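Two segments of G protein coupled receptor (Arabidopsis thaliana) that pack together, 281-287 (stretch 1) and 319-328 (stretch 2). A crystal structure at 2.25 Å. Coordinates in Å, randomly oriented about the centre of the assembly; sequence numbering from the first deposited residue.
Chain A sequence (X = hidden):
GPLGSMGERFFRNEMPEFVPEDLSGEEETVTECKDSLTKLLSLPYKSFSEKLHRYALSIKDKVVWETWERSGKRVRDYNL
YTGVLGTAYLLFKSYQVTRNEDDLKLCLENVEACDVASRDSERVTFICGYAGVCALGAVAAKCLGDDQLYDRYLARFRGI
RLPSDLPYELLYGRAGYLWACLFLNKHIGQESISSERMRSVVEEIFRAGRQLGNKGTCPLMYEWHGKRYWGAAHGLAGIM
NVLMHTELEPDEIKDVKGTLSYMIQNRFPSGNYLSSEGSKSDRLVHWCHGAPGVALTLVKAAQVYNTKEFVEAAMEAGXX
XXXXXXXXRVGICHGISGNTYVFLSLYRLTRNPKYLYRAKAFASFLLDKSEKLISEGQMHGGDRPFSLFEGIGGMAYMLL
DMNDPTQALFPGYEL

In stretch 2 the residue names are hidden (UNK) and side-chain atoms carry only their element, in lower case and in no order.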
# COMPACT_ATOMS: atom_id res chain seq x y z
N SER A 281 -3.51 -6.79 23.39
CA SER A 281 -2.34 -5.96 23.30
C SER A 281 -2.40 -4.95 22.14
O SER A 281 -2.54 -5.30 20.97
CB SER A 281 -1.09 -6.83 23.19
OG SER A 281 0.07 -6.01 23.15
N ASP A 282 -2.30 -3.69 22.54
CA ASP A 282 -2.31 -2.53 21.66
C ASP A 282 -0.86 -2.19 21.42
O ASP A 282 -0.27 -1.48 22.18
CB ASP A 282 -3.00 -1.37 22.40
CG ASP A 282 -3.26 -0.17 21.50
OD1 ASP A 282 -2.70 -0.06 20.39
OD2 ASP A 282 -4.05 0.69 21.91
N ARG A 283 -0.29 -2.73 20.34
CA ARG A 283 1.13 -2.53 20.06
C ARG A 283 1.43 -2.21 18.60
O ARG A 283 2.28 -1.37 18.32
CB ARG A 283 1.92 -3.76 20.50
CG ARG A 283 1.35 -5.08 20.01
CD ARG A 283 2.02 -6.26 20.69
NE ARG A 283 2.46 -7.27 19.73
CZ ARG A 283 3.73 -7.46 19.38
NH1 ARG A 283 4.69 -6.72 19.92
NH2 ARG A 283 4.04 -8.40 18.50
N LEU A 284 0.75 -2.88 17.68
CA LEU A 284 1.07 -2.71 16.25
C LEU A 284 0.32 -1.57 15.53
O LEU A 284 -0.91 -1.51 15.54
CB LEU A 284 0.91 -4.04 15.49
CG LEU A 284 1.79 -5.20 16.05
CD1 LEU A 284 1.61 -6.47 15.27
CD2 LEU A 284 3.31 -4.87 16.23
N VAL A 285 1.08 -0.67 14.90
CA VAL A 285 0.49 0.45 14.12
C VAL A 285 1.11 0.39 12.73
O VAL A 285 2.02 1.14 12.40
CB VAL A 285 0.76 1.82 14.81
CG1 VAL A 285 0.11 2.99 14.04
CG2 VAL A 285 0.28 1.79 16.27
N HIS A 286 0.67 -0.59 11.93
CA HIS A 286 1.34 -0.93 10.65
C HIS A 286 0.27 -0.93 9.61
O HIS A 286 -0.92 -1.04 9.95
CB HIS A 286 1.85 -2.38 10.62
CG HIS A 286 2.88 -2.74 11.66
ND1 HIS A 286 3.56 -1.81 12.42
CD2 HIS A 286 3.40 -3.95 12.00
CE1 HIS A 286 4.43 -2.43 13.21
NE2 HIS A 286 4.38 -3.73 12.94
N TRP A 287 0.67 -0.83 8.35
CA TRP A 287 -0.19 -1.20 7.26
C TRP A 287 -0.63 -2.64 7.54
O TRP A 287 -1.78 -2.96 7.41
CB TRP A 287 0.58 -1.23 5.94
CG TRP A 287 -0.27 -1.75 4.86
CD1 TRP A 287 -1.36 -1.14 4.33
CD2 TRP A 287 -0.16 -3.01 4.19
NE1 TRP A 287 -1.91 -1.92 3.35
CE2 TRP A 287 -1.21 -3.09 3.26
CE3 TRP A 287 0.72 -4.10 4.31
CZ2 TRP A 287 -1.42 -4.21 2.43
CZ3 TRP A 287 0.53 -5.20 3.47
CH2 TRP A 287 -0.53 -5.24 2.54
N UNK A 319 -5.30 10.00 13.34
CA UNK A 319 -4.66 10.57 14.56
C UNK A 319 -3.78 9.57 15.27
O UNK A 319 -2.75 9.90 15.79
o UNK A 319 -4.92 13.80 15.41
o UNK A 319 -6.13 14.04 13.62
c UNK A 319 -6.60 12.16 15.00
c UNK A 319 -5.83 13.42 14.65
c UNK A 319 -5.71 11.08 15.55
N UNK A 320 -4.17 8.31 15.29
CA UNK A 320 -3.32 7.27 15.85
C UNK A 320 -2.01 7.13 15.07
O UNK A 320 -0.90 7.02 15.65
c UNK A 320 -5.38 6.12 16.55
c UNK A 320 -3.17 4.81 16.25
c UNK A 320 -4.06 5.97 15.77
N UNK A 321 -2.13 7.12 13.74
CA UNK A 321 -0.91 7.18 12.89
C UNK A 321 -0.08 8.46 13.14
O UNK A 321 1.16 8.43 13.30
c UNK A 321 -1.29 7.03 11.41
c UNK A 321 -0.02 6.78 10.58
c UNK A 321 -2.24 5.81 11.29
N UNK A 322 -0.76 9.60 13.25
CA UNK A 322 0.01 10.82 13.49
C UNK A 322 0.81 10.75 14.79
O UNK A 322 1.96 11.20 14.82
c UNK A 322 2.24 16.01 12.65
n UNK A 322 0.44 15.36 14.32
c UNK A 322 2.59 14.28 10.98
c UNK A 322 1.23 15.17 13.23
c UNK A 322 1.58 13.45 11.56
c UNK A 322 -0.40 14.30 14.49
c UNK A 322 2.90 15.54 11.53
c UNK A 322 -0.16 13.37 13.54
c UNK A 322 0.89 13.91 12.69
c UNK A 322 -0.87 12.07 13.39
N UNK A 323 0.25 10.18 15.86
CA UNK A 323 1.06 10.15 17.08
C UNK A 323 1.94 8.93 17.26
O UNK A 323 3.02 9.03 17.85
c UNK A 323 0.23 10.40 18.34
o UNK A 323 -0.46 9.23 18.72
N UNK A 324 1.52 7.79 16.74
CA UNK A 324 2.32 6.58 16.98
C UNK A 324 2.88 5.96 15.69
O UNK A 324 3.51 4.90 15.76
c UNK A 324 1.03 5.92 19.17
n UNK A 324 -0.18 1.43 20.11
n UNK A 324 0.19 3.66 19.77
c UNK A 324 -0.66 2.66 19.99
c UNK A 324 -0.18 5.06 19.62
n UNK A 324 -1.97 2.86 20.11
c UNK A 324 1.48 5.54 17.72
N UNK A 325 2.67 6.62 14.54
CA UNK A 325 2.86 5.98 13.25
C UNK A 325 4.24 6.16 12.70
O UNK A 325 4.59 5.60 11.67
N UNK A 326 5.03 6.95 13.40
CA UNK A 326 6.42 7.18 13.03
C UNK A 326 7.35 6.04 13.54
O UNK A 326 8.27 6.25 14.35
c UNK A 326 7.92 9.34 12.82
c UNK A 326 8.26 10.63 13.66
c UNK A 326 6.82 8.57 13.53
c UNK A 326 7.57 9.70 11.35
N UNK A 327 7.10 4.85 13.01
CA UNK A 327 7.75 3.60 13.34
C UNK A 327 9.26 3.66 13.21
O UNK A 327 9.78 4.37 12.34
c UNK A 327 5.17 1.32 11.43
c UNK A 327 5.16 2.13 13.81
c UNK A 327 6.00 1.66 12.64
c UNK A 327 7.22 2.55 12.35
N UNK A 328 9.97 2.84 13.99
CA UNK A 328 11.42 2.72 13.86
C UNK A 328 11.85 1.76 12.74
O UNK A 328 12.87 1.07 12.84
c UNK A 328 11.71 3.18 16.37
n UNK A 328 12.99 4.12 19.71
c UNK A 328 12.70 2.98 17.51
c UNK A 328 12.07 3.32 18.85
c UNK A 328 12.03 2.27 15.19

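Position 319 carries three side-chain carbons in a row, the third holding two oxygens. The third carbon is a carboxylate carbon, at the end of a two-carbon chain. It reaches nothing on stretch 1. The residue is Glu319, in a helix that begins earlier in the chain.

Position 320 has three side-chain carbons, the first carrying the other two. CA-to-CB points toward stretch 1, and one branch carbon lies 4.4 Å from Val285 CG1. Branching at the first carbon, with no oxygen, gives Val320.

Position 321 has the same three carbons, forked in the same way. CA-to-CB points sideways. Its CA lies 4.5 Å from Val285 CG1. It is Val321.

Position 322 has one carbon followed by fused five- and six-membered rings, with eight carbons and one nitrogen in the rings. It makes no contact with stretch 1. Only an indole fits, so this is Trp322.

Position 323 has one carbon and one oxygen, out of reach of stretch 1. It is Ser323. Ser323 N donates a hydrogen bond to Glu319 O at 3.0 Å, as expected in a helix.

Position 324 has three carbons, a nitrogen, then a carbon carrying two more nitrogens. Both terminal nitrogens reach Asp282 OD1. That is a guanidinium, so the residue is Arg324. Arg324 NH1 and NH2 donate to Asp282 OD1 at 3.0 and 2.9 Å. This pair of hydrogen bonds is part of a salt bridge.

Position 325 has no side-chain atoms. Its CA lies 4.1 Å from Val285 CG1. It is Gly325. An ideal CB here would clash with Val321 O, at 2.3 Å.

Position 326 has four side-chain carbons, forked at the second. CA-to-CB points away from stretch 1, and there is no contact. It is Leu326.

Position 327 also has four carbons, forked at the second. CA-to-CB points toward stretch 1. One end carbon lies 3.3 Å from Val285 O and 3.7 Å from His286 ND1. The residue is Leu327.

Position 328 has four carbons in a row ending in nitrogen, out of reach of stretch 1. It is Lys328.

The contact centres on Val285, which packs against the helix and the turn after it. Its CG1 meets Val320, Val321 and Gly325. Its CG2 lies over one face of the Arg324 guanidinium, 3.9 Å from NH2. Asp282 OD1 binds that group at its edge, near its plane. Leu327 covers the backbone at Val285 and buries His286 ND1, which has no hydrogen-bond partner in the model.

Stretch 2 319-328: EVVWSRGLLK
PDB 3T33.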